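Local coordinates for ABC transporter substrate-binding protein (Bradyrhizobium japonicum, PDB 4I1D), which holds D-malate in its pocket and probably captures small periplasmic solutes, possibly polyamines, for uptake by an ABC transporter, at residues Val108-Gln113 with Asp200-Trp205; Ser112-Pro117 with Gly216-Phe221; Ala120-Val125 with Thr222-Ile227. One frame throughout, in Å; residues are numbered along the deposited sequence.

Contact 1 (Val108-Gln113 with Asp200-Trp205); sequences VLAYSQ and DMEMAW. With MLT (D-malate), chain U; ACT (acetate ion), chain R.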
loop_
_atom_site.group_PDB
_atom_site.type_symbol
_atom_site.label_atom_id
_atom_site.label_comp_id
_atom_site.label_asym_id
_atom_site.label_seq_id
_atom_site.Cartn_x
_atom_site.Cartn_y
_atom_site.Cartn_z
ATOM N N VAL A 108 -21.406 4.362 33.884
ATOM C CA VAL A 108 -21.213 3.997 35.285
ATOM C C VAL A 108 -20.185 2.882 35.484
ATOM O O VAL A 108 -19.875 2.119 34.562
ATOM C CB VAL A 108 -22.553 3.580 35.964
ATOM C CG1 VAL A 108 -23.501 4.772 36.078
ATOM C CG2 VAL A 108 -23.216 2.436 35.197
ATOM N N LEU A 109 -19.647 2.814 36.695
ATOM C CA LEU A 109 -18.872 1.671 37.135
ATOM C C LEU A 109 -19.827 0.492 37.369
ATOM O O LEU A 109 -20.630 0.499 38.309
ATOM C CB LEU A 109 -18.119 2.025 38.426
ATOM C CG LEU A 109 -17.269 0.941 39.103
ATOM C CD1 LEU A 109 -16.376 0.260 38.097
ATOM C CD2 LEU A 109 -16.432 1.502 40.272
ATOM N N ALA A 110 -19.754 -0.501 36.489
ATOM C CA ALA A 110 -20.520 -1.735 36.632
ATOM C C ALA A 110 -19.576 -2.827 37.097
ATOM O O ALA A 110 -18.363 -2.765 36.847
ATOM C CB ALA A 110 -21.190 -2.133 35.294
ATOM N N TYR A 111 -20.126 -3.824 37.778
ATOM C CA TYR A 111 -19.303 -4.837 38.408
ATOM C C TYR A 111 -20.109 -6.110 38.658
ATOM O O TYR A 111 -21.318 -6.061 38.818
ATOM C CB TYR A 111 -18.732 -4.302 39.723
ATOM C CG TYR A 111 -19.798 -3.957 40.739
ATOM C CD1 TYR A 111 -20.301 -2.663 40.840
ATOM C CD2 TYR A 111 -20.315 -4.928 41.587
ATOM C CE1 TYR A 111 -21.287 -2.341 41.767
ATOM C CE2 TYR A 111 -21.307 -4.622 42.513
ATOM C CZ TYR A 111 -21.792 -3.328 42.592
ATOM O OH TYR A 111 -22.777 -3.023 43.508
ATOM N N SER A 112 -19.413 -7.243 38.687
ATOM C CA SER A 112 -20.011 -8.540 38.966
ATOM C C SER A 112 -20.247 -8.767 40.467
ATOM O O SER A 112 -19.347 -8.567 41.296
ATOM C CB SER A 112 -19.103 -9.643 38.420
ATOM O OG SER A 112 -19.380 -10.890 39.030
ATOM N N GLN A 113 -21.454 -9.196 40.813
ATOM C CA GLN A 113 -21.768 -9.519 42.205
ATOM C C GLN A 113 -21.209 -10.865 42.621
ATOM O O GLN A 113 -21.061 -11.125 43.812
ATOM C CB GLN A 113 -23.274 -9.486 42.463
ATOM C CG GLN A 113 -23.876 -8.092 42.457
ATOM C CD GLN A 113 -25.381 -8.128 42.254
ATOM O OE1 GLN A 113 -25.943 -9.161 41.867
ATOM N NE2 GLN A 113 -26.042 -7.006 42.523
ATOM N N ASP A 200 -14.868 -8.506 35.342
ATOM C CA ASP A 200 -15.448 -8.429 36.672
ATOM C C ASP A 200 -15.952 -7.022 36.957
ATOM O O ASP A 200 -16.784 -6.813 37.841
ATOM C CB ASP A 200 -14.413 -8.854 37.724
ATOM C CG ASP A 200 -13.900 -10.270 37.486
ATOM O OD1 ASP A 200 -14.707 -11.219 37.604
ATOM O OD2 ASP A 200 -12.700 -10.435 37.168
HETATM N N MSE A 201 -15.439 -6.062 36.199
HETATM C CA MSE A 201 -15.854 -4.681 36.346
HETATM C C MSE A 201 -15.553 -3.902 35.069
HETATM O O MSE A 201 -14.620 -4.228 34.323
HETATM C CB MSE A 201 -15.153 -4.042 37.550
HETATM C CG MSE A 201 -13.799 -3.443 37.246
HETATM SE SE MSE A 201 -12.837 -2.971 38.895
HETATM C CE MSE A 201 -12.519 -4.790 39.536
ATOM N N GLU A 202 -16.351 -2.873 34.815
ATOM C CA GLU A 202 -16.171 -2.080 33.609
ATOM C C GLU A 202 -16.952 -0.784 33.710
ATOM O O GLU A 202 -17.835 -0.638 34.565
ATOM C CB GLU A 202 -16.645 -2.863 32.378
ATOM C CG GLU A 202 -18.167 -2.914 32.229
ATOM C CD GLU A 202 -18.632 -3.670 30.989
ATOM O OE1 GLU A 202 -17.833 -3.843 30.036
ATOM O OE2 GLU A 202 -19.807 -4.100 30.973
HETATM N N MSE A 203 -16.612 0.162 32.843
HETATM C CA MSE A 203 -17.502 1.275 32.597
HETATM C C MSE A 203 -18.510 0.784 31.586
HETATM O O MSE A 203 -18.166 0.020 30.687
HETATM C CB MSE A 203 -16.781 2.487 32.025
HETATM C CG MSE A 203 -17.765 3.595 31.681
HETATM SE SE MSE A 203 -16.963 5.181 30.880
HETATM C CE MSE A 203 -15.657 5.550 32.247
ATOM N N ALA A 204 -19.752 1.221 31.737
ATOM C CA ALA A 204 -20.828 0.829 30.839
ATOM C C ALA A 204 -21.993 1.803 30.997
ATOM O O ALA A 204 -22.141 2.456 32.033
ATOM C CB ALA A 204 -21.288 -0.617 31.167
ATOM N N TRP A 205 -22.821 1.896 29.966
ATOM C CA TRP A 205 -24.027 2.694 30.041
ATOM C C TRP A 205 -25.024 2.028 30.988
ATOM O O TRP A 205 -25.250 0.815 30.921
ATOM C CB TRP A 205 -24.598 2.896 28.632
ATOM C CG TRP A 205 -23.674 3.751 27.751
ATOM C CD1 TRP A 205 -23.137 4.966 28.075
ATOM C CD2 TRP A 205 -23.211 3.454 26.424
ATOM N NE1 TRP A 205 -22.367 5.441 27.039
ATOM C CE2 TRP A 205 -22.394 4.535 26.014
ATOM C CE3 TRP A 205 -23.415 2.389 25.539
ATOM C CZ2 TRP A 205 -21.772 4.575 24.767
ATOM C CZ3 TRP A 205 -22.797 2.428 24.296
ATOM C CH2 TRP A 205 -21.984 3.512 23.923
HETATM C C1 MLT U . -23.220 1.264 20.125
HETATM O O1 MLT U . -23.575 1.344 18.930
HETATM O O2 MLT U . -22.154 1.822 20.475
HETATM C C2 MLT U . -24.066 0.530 21.131
HETATM O O3 MLT U . -24.714 -0.616 20.601
HETATM C C3 MLT U . -25.130 1.480 21.639
HETATM C C4 MLT U . -26.103 0.663 22.445
HETATM O O4 MLT U . -27.085 0.135 21.882
HETATM O O5 MLT U . -25.938 0.494 23.677
HETATM C C ACT R . -21.343 -13.469 36.013
HETATM O O ACT R . -20.638 -12.658 36.662
HETATM O OXT ACT R . -22.515 -13.098 35.748
HETATM C CH3 ACT R . -20.810 -14.809 35.583
#
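Just past the pairing of Val-108 with Ala-204, strand 201-205 runs out into Trp-205, whose indole meets D-malate with its six-membered ring. At the edge, and in the ring plane, lies malate O2, with Trp-205 CH2 3.8 Å from it; malate C3 comes in obliquely, 3.7 Å from Trp-205 CZ3. Trp-184 and Tyr-105 both pack edge-to-face with this indole. With the ring carbons CZ3 and CH2 gone from beside the malate, an alanine here would probably leave that side of the ligand less enclosed, and the Trp-184 and Tyr-105 rings without the partner they pack against.

The strand leading to this tryptophan belongs to an antiparallel pairing. In the hydrogen-bonded pair Ala-110 and Glu-202, Ala-110 N donates to Glu-202 O at 2.7 Å, and Glu-202 N answers to Ala-110 O at 2.9 Å. Val-108 and Ala-204 repeat the exchange, its straighter half being Val-108 N to Ala-204 O, 172° at the hydrogen. At the other end Ser-112 N reaches Asp-200 O, 2.8 Å away. Between them sit non-hydrogen-bonded pairs, of which Tyr-111 and Met-201 bring their CB atoms to 4.2 Å; both CG atoms stand between the backbone N and the carbonyl carbon (chi1 62° and 87°), and the two side chains then diverge.

Ala-110 and Glu-202 face helix 187-196, while Leu-109, Met-201 and Met-203 (the last two selenomethionines) pack on helix 124-128. Five main-chain bonds fix the course of strand 201-205 leading to Trp-205, which probably helps set where the indole starts, while Trp-184 and Tyr-105 flank the ring.

Contact 2 (Ser112-Pro117 with Gly216-Phe221); sequences SQKTFP and GAKVSF. With ACT (acetate ion), chain R.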
loop_
_atom_site.group_PDB
_atom_site.type_symbol
_atom_site.label_atom_id
_atom_site.label_comp_id
_atom_site.label_asym_id
_atom_site.label_seq_id
_atom_site.Cartn_x
_atom_site.Cartn_y
_atom_site.Cartn_z
ATOM N N SER A 112 -19.413 -7.243 38.687
ATOM C CA SER A 112 -20.011 -8.540 38.966
ATOM C C SER A 112 -20.247 -8.767 40.467
ATOM O O SER A 112 -19.347 -8.567 41.296
ATOM C CB SER A 112 -19.103 -9.643 38.420
ATOM O OG SER A 112 -19.380 -10.890 39.030
ATOM N N GLN A 113 -21.454 -9.196 40.813
ATOM C CA GLN A 113 -21.768 -9.519 42.205
ATOM C C GLN A 113 -21.209 -10.865 42.621
ATOM O O GLN A 113 -21.061 -11.125 43.812
ATOM C CB GLN A 113 -23.274 -9.486 42.463
ATOM C CG GLN A 113 -23.876 -8.092 42.457
ATOM C CD GLN A 113 -25.381 -8.128 42.254
ATOM O OE1 GLN A 113 -25.943 -9.161 41.867
ATOM N NE2 GLN A 113 -26.042 -7.006 42.523
ATOM N N LYS A 114 -20.906 -11.725 41.650
ATOM C CA LYS A 114 -20.257 -12.993 41.960
ATOM C C LYS A 114 -18.827 -12.716 42.424
ATOM O O LYS A 114 -18.341 -13.318 43.382
ATOM C CB LYS A 114 -20.269 -13.943 40.760
ATOM C CG LYS A 114 -21.527 -14.808 40.668
ATOM C CD LYS A 114 -21.523 -15.704 39.423
ATOM C CE LYS A 114 -22.893 -16.362 39.192
ATOM N NZ LYS A 114 -22.993 -17.142 37.910
ATOM N N THR A 115 -18.167 -11.774 41.762
ATOM C CA THR A 115 -16.811 -11.403 42.132
ATOM C C THR A 115 -16.805 -10.527 43.376
ATOM O O THR A 115 -15.928 -10.655 44.215
ATOM C CB THR A 115 -16.085 -10.657 40.995
ATOM O OG1 THR A 115 -16.258 -11.372 39.761
ATOM C CG2 THR A 115 -14.598 -10.540 41.314
ATOM N N PHE A 116 -17.780 -9.630 43.494
ATOM C CA PHE A 116 -17.829 -8.731 44.649
ATOM C C PHE A 116 -19.155 -8.845 45.383
ATOM O O PHE A 116 -20.048 -7.999 45.229
ATOM C CB PHE A 116 -17.570 -7.289 44.230
ATOM C CG PHE A 116 -16.295 -7.109 43.462
ATOM C CD1 PHE A 116 -15.073 -7.103 44.115
ATOM C CD2 PHE A 116 -16.317 -6.949 42.083
ATOM C CE1 PHE A 116 -13.894 -6.939 43.409
ATOM C CE2 PHE A 116 -15.145 -6.775 41.367
ATOM C CZ PHE A 116 -13.933 -6.776 42.029
ATOM N N PRO A 117 -19.290 -9.913 46.176
ATOM C CA PRO A 117 -20.517 -10.169 46.927
ATOM C C PRO A 117 -20.679 -9.151 48.042
ATOM O O PRO A 117 -21.811 -8.837 48.410
ATOM C CB PRO A 117 -20.278 -11.558 47.531
ATOM C CG PRO A 117 -19.150 -12.142 46.760
ATOM C CD PRO A 117 -18.306 -10.991 46.339
ATOM N N GLY A 216 -30.999 -11.622 34.428
ATOM C CA GLY A 216 -30.614 -12.637 35.398
ATOM C C GLY A 216 -29.159 -12.608 35.824
ATOM O O GLY A 216 -28.766 -13.288 36.775
ATOM N N ALA A 217 -28.360 -11.819 35.115
ATOM C CA ALA A 217 -26.937 -11.698 35.398
ATOM C C ALA A 217 -26.686 -11.161 36.806
ATOM O O ALA A 217 -27.296 -10.177 37.221
ATOM C CB ALA A 217 -26.285 -10.795 34.372
ATOM N N LYS A 218 -25.782 -11.802 37.540
ATOM C CA LYS A 218 -25.438 -11.327 38.873
ATOM C C LYS A 218 -24.483 -10.145 38.779
ATOM O O LYS A 218 -23.303 -10.265 39.088
ATOM C CB LYS A 218 -24.838 -12.451 39.719
ATOM C CG LYS A 218 -25.828 -13.547 40.069
ATOM C CD LYS A 218 -27.164 -12.950 40.464
ATOM C CE LYS A 218 -28.109 -14.004 41.040
ATOM N NZ LYS A 218 -28.507 -15.052 40.056
ATOM N N VAL A 219 -24.998 -9.009 38.328
ATOM C CA VAL A 219 -24.185 -7.811 38.174
ATOM C C VAL A 219 -24.956 -6.585 38.636
ATOM O O VAL A 219 -26.175 -6.632 38.790
ATOM C CB VAL A 219 -23.745 -7.609 36.712
ATOM C CG1 VAL A 219 -23.158 -8.896 36.152
ATOM C CG2 VAL A 219 -24.917 -7.137 35.866
ATOM N N SER A 220 -24.242 -5.488 38.860
ATOM C CA SER A 220 -24.882 -4.262 39.311
ATOM C C SER A 220 -23.977 -3.083 38.995
ATOM O O SER A 220 -22.986 -3.224 38.270
ATOM C CB SER A 220 -25.158 -4.326 40.817
ATOM O OG SER A 220 -25.865 -3.179 41.258
ATOM N N PHE A 221 -24.312 -1.920 39.540
ATOM C CA PHE A 221 -23.528 -0.717 39.294
ATOM C C PHE A 221 -23.835 0.337 40.334
ATOM O O PHE A 221 -24.795 0.219 41.091
ATOM C CB PHE A 221 -23.788 -0.161 37.886
ATOM C CG PHE A 221 -25.104 0.561 37.740
ATOM C CD1 PHE A 221 -26.245 -0.117 37.337
ATOM C CD2 PHE A 221 -25.195 1.925 37.987
ATOM C CE1 PHE A 221 -27.462 0.552 37.187
ATOM C CE2 PHE A 221 -26.405 2.601 37.844
ATOM C CZ PHE A 221 -27.541 1.913 37.441
HETATM C C ACT R . -21.343 -13.469 36.013
HETATM O O ACT R . -20.638 -12.658 36.662
HETATM O OXT ACT R . -22.515 -13.098 35.748
HETATM C CH3 ACT R . -20.810 -14.809 35.583
#
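Gln-113 and Lys-218 carry much of this contact, Gln-113 laying its side chain against the backbone from Lys-218 to Ser-220. Its CG is anti to the carbonyl carbon (chi1 -71°) and the chain is extended beyond it, which takes the amide past the Lys-218 peptide. OE1 of Gln-113 lies 3.6 Å from Lys-218 C, and NE2 ends 3.3 Å from Ser-220 CB. At its root the backbone makes the one hydrogen bond across the segments, Gln-113 N to Lys-218 O at 2.7 Å. It follows directly on the non-hydrogen-bonded pair of Ser-112 with Val-219, where strand 219-235 begins.

The two lysines differ in shape. Lys-114 is stretched out beyond CG, whereas Lys-218 kinks at chi2 (-42°) and again at chi4; they cross obliquely, Lys-114 CE 4.2 Å from Lys-218 CG. Lys-114 NZ and Lys-218 NZ stay 6.3 Å apart.

Ser-112 turns its OG anti to the backbone N (chi1 160°), and from there OG accepts from Thr-115 N at 3.1 Å, an ST motif at the start of 113-115, whose backbone angles are helical. A weaker bond comes from Lys-114 N, and OG donates to an acetate oxygen, the ion probably coming from the crystallisation liquor. On the other side Lys-218 is the centre of an inverse gamma turn.

Here, then, is the end of a strand pair, where both chains leave the sheet in turns: one main-chain bond is the hydrogen bond across the segments, with the Gln-113 side chain and the lysine methylenes packed beside it. The two ammonium groups, like in charge, would probably repel each other mildly.

Contact 3 (Ala120-Val125 with Thr222-Ile227); sequences APNSWV and TYNQGI. With SO4 (sulfate ion), chain K.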
loop_
_atom_site.group_PDB
_atom_site.type_symbol
_atom_site.label_atom_id
_atom_site.label_comp_id
_atom_site.label_asym_id
_atom_site.label_seq_id
_atom_site.Cartn_x
_atom_site.Cartn_y
_atom_site.Cartn_z
ATOM N N ALA A 120 -17.719 -4.172 46.782
ATOM C CA ALA A 120 -17.530 -3.839 45.377
ATOM C C ALA A 120 -16.857 -2.482 45.178
ATOM O O ALA A 120 -17.051 -1.554 45.976
ATOM C CB ALA A 120 -18.872 -3.865 44.652
ATOM N N PRO A 121 -16.074 -2.356 44.095
ATOM C CA PRO A 121 -15.508 -1.050 43.757
ATOM C C PRO A 121 -16.634 -0.029 43.661
ATOM O O PRO A 121 -17.739 -0.383 43.256
ATOM C CB PRO A 121 -14.860 -1.291 42.392
ATOM C CG PRO A 121 -15.526 -2.514 41.856
ATOM C CD PRO A 121 -15.807 -3.358 43.053
ATOM N N ASN A 122 -16.358 1.213 44.039
ATOM C CA ASN A 122 -17.398 2.214 44.225
ATOM C C ASN A 122 -16.992 3.598 43.715
ATOM O O ASN A 122 -17.678 4.593 43.963
ATOM C CB ASN A 122 -17.767 2.289 45.711
ATOM C CG ASN A 122 -19.014 3.110 45.955
ATOM O OD1 ASN A 122 -18.992 4.112 46.680
ATOM N ND2 ASN A 122 -20.107 2.697 45.335
ATOM N N SER A 123 -15.874 3.650 42.999
ATOM C CA SER A 123 -15.366 4.896 42.437
ATOM C C SER A 123 -14.329 4.554 41.377
ATOM O O SER A 123 -13.898 3.404 41.273
ATOM C CB SER A 123 -14.718 5.741 43.526
ATOM O OG SER A 123 -13.534 5.105 43.996
ATOM N N TRP A 124 -13.920 5.537 40.587
ATOM C CA TRP A 124 -12.878 5.271 39.607
ATOM C C TRP A 124 -11.537 5.021 40.317
ATOM O O TRP A 124 -10.695 4.269 39.828
ATOM C CB TRP A 124 -12.826 6.367 38.532
ATOM C CG TRP A 124 -14.145 6.447 37.848
ATOM C CD1 TRP A 124 -15.037 7.477 37.895
ATOM C CD2 TRP A 124 -14.773 5.403 37.092
ATOM N NE1 TRP A 124 -16.175 7.149 37.186
ATOM C CE2 TRP A 124 -16.032 5.880 36.683
ATOM C CE3 TRP A 124 -14.375 4.119 36.695
ATOM C CZ2 TRP A 124 -16.900 5.119 35.898
ATOM C CZ3 TRP A 124 -15.243 3.360 35.930
ATOM C CH2 TRP A 124 -16.488 3.866 35.538
ATOM N N VAL A 125 -11.368 5.610 41.495
ATOM C CA VAL A 125 -10.190 5.329 42.308
ATOM C C VAL A 125 -10.097 3.818 42.564
ATOM O O VAL A 125 -9.051 3.204 42.353
ATOM C CB VAL A 125 -10.241 6.092 43.634
ATOM C CG1 VAL A 125 -8.929 5.921 44.409
ATOM C CG2 VAL A 125 -10.532 7.560 43.374
ATOM N N THR A 222 -23.006 1.372 40.367
ATOM C CA THR A 222 -23.236 2.499 41.257
ATOM C C THR A 222 -23.326 3.765 40.428
ATOM O O THR A 222 -22.717 3.856 39.361
ATOM C CB THR A 222 -22.089 2.665 42.273
ATOM O OG1 THR A 222 -22.349 3.809 43.097
ATOM C CG2 THR A 222 -20.768 2.876 41.549
ATOM N N TYR A 223 -24.093 4.739 40.904
ATOM C CA TYR A 223 -24.104 6.043 40.256
ATOM C C TYR A 223 -22.948 6.899 40.790
ATOM O O TYR A 223 -22.604 7.937 40.215
ATOM C CB TYR A 223 -25.448 6.754 40.433
ATOM C CG TYR A 223 -26.527 6.315 39.450
ATOM C CD1 TYR A 223 -26.397 6.560 38.083
ATOM C CD2 TYR A 223 -27.680 5.681 39.896
ATOM C CE1 TYR A 223 -27.372 6.163 37.181
ATOM C CE2 TYR A 223 -28.674 5.284 39.002
ATOM C CZ TYR A 223 -28.515 5.527 37.652
ATOM O OH TYR A 223 -29.503 5.134 36.780
ATOM N N ASN A 224 -22.337 6.459 41.884
ATOM C CA ASN A 224 -21.233 7.239 42.442
ATOM C C ASN A 224 -20.134 7.474 41.409
ATOM O O ASN A 224 -19.604 6.527 40.831
ATOM C CB ASN A 224 -20.653 6.589 43.691
ATOM C CG ASN A 224 -19.747 7.530 44.458
ATOM O OD1 ASN A 224 -20.081 8.701 44.657
ATOM N ND2 ASN A 224 -18.589 7.032 44.879
ATOM N N GLN A 225 -19.814 8.740 41.172
ATOM C CA GLN A 225 -18.800 9.126 40.189
ATOM C C GLN A 225 -19.179 8.728 38.769
ATOM O O GLN A 225 -18.320 8.653 37.886
ATOM C CB GLN A 225 -17.418 8.561 40.544
ATOM C CG GLN A 225 -16.846 9.105 41.853
ATOM C CD GLN A 225 -15.324 9.109 41.871
ATOM O OE1 GLN A 225 -14.680 8.225 41.299
ATOM N NE2 GLN A 225 -14.741 10.121 42.510
ATOM N N GLY A 226 -20.464 8.472 38.547
ATOM C CA GLY A 226 -20.942 8.216 37.200
ATOM C C GLY A 226 -20.796 9.476 36.375
ATOM O O GLY A 226 -20.707 10.574 36.924
ATOM N N ILE A 227 -20.740 9.326 35.056
ATOM C CA ILE A 227 -20.748 10.478 34.165
ATOM C C ILE A 227 -22.159 10.670 33.580
ATOM O O ILE A 227 -22.646 9.848 32.792
ATOM C CB ILE A 227 -19.710 10.341 33.037
ATOM C CG1 ILE A 227 -18.299 10.199 33.611
ATOM C CG2 ILE A 227 -19.781 11.545 32.119
ATOM C CD1 ILE A 227 -17.984 8.810 34.093
HETATM S S SO4 K . -23.957 3.588 46.037
HETATM O O1 SO4 K . -24.811 3.257 47.174
HETATM O O2 SO4 K . -24.784 3.806 44.844
HETATM O O3 SO4 K . -23.180 4.793 46.349
HETATM O O4 SO4 K . -23.065 2.457 45.800
#
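Trp-124 meets Gln-225 at two points, by backbone and by ring. Trp-124 N donates to Gln-225 OE1 at 2.9 Å, and the indole NE1 donates to Gln-225 O at 2.7 Å, the ring nitrogen standing above the carbonyl plane. Gln-225 CG is anti to the carbonyl carbon (chi1 -64°), and the chain, extended beyond it, brings the amide to Trp-124 N. The two side chains slide past each other in opposite directions, ring and amide planes 25° apart, and Trp-124 CZ2 touches Ile-227 CD1 at 4.2 Å. Alongside, Asn-224 ND2 gives a nearly straight bond to Asn-122 O, 2.8 Å.

In the next shell a type II turn from Tyr-223 to Gly-226 holds Gln-225 at positive phi (63°), and an ST turn ties Asn-224 N to Thr-222 OG1 at 2.9 Å. In the other segment, Ser-123 caps helix 124-128 with its OG on Asp-126 N. Farther out, the indole packs on Leu-109, Met-203 and helix 146-153. A sulfate, probably from the crystallisation liquor, is held weakly by Asn-122 ND2.

The contact thus ties the start of helix 124-128 to the corner in strand 219-235, one turn residue satisfying two donors of the same tryptophan.

Overall arrangement
Strand 100-112 lies between strands 201-205 and 219-235 in one sheet and relates the three contacts. Contacts 2 and 3 each have their centre 9 Å from that of contact 1 but stand 15 Å from each other, their second segments following one another on strand 219-235. Tyr-111 N to Ser-220 O, 3.0 Å, and Asp-200 OD1 to Thr-115 OG1, 2.7 Å, are probable hydrogen bonds joining contact 1 to contact 2. Leu-109 O to Thr-222 N, 3.3 Å, is another between contacts 1 and 3. Contact 1 holds a malate-pocket residue; in contact 2 the Val-219 side chain is about 9 Å from that of malate-binding Arg-208, and contact 3 lies away from the pocket.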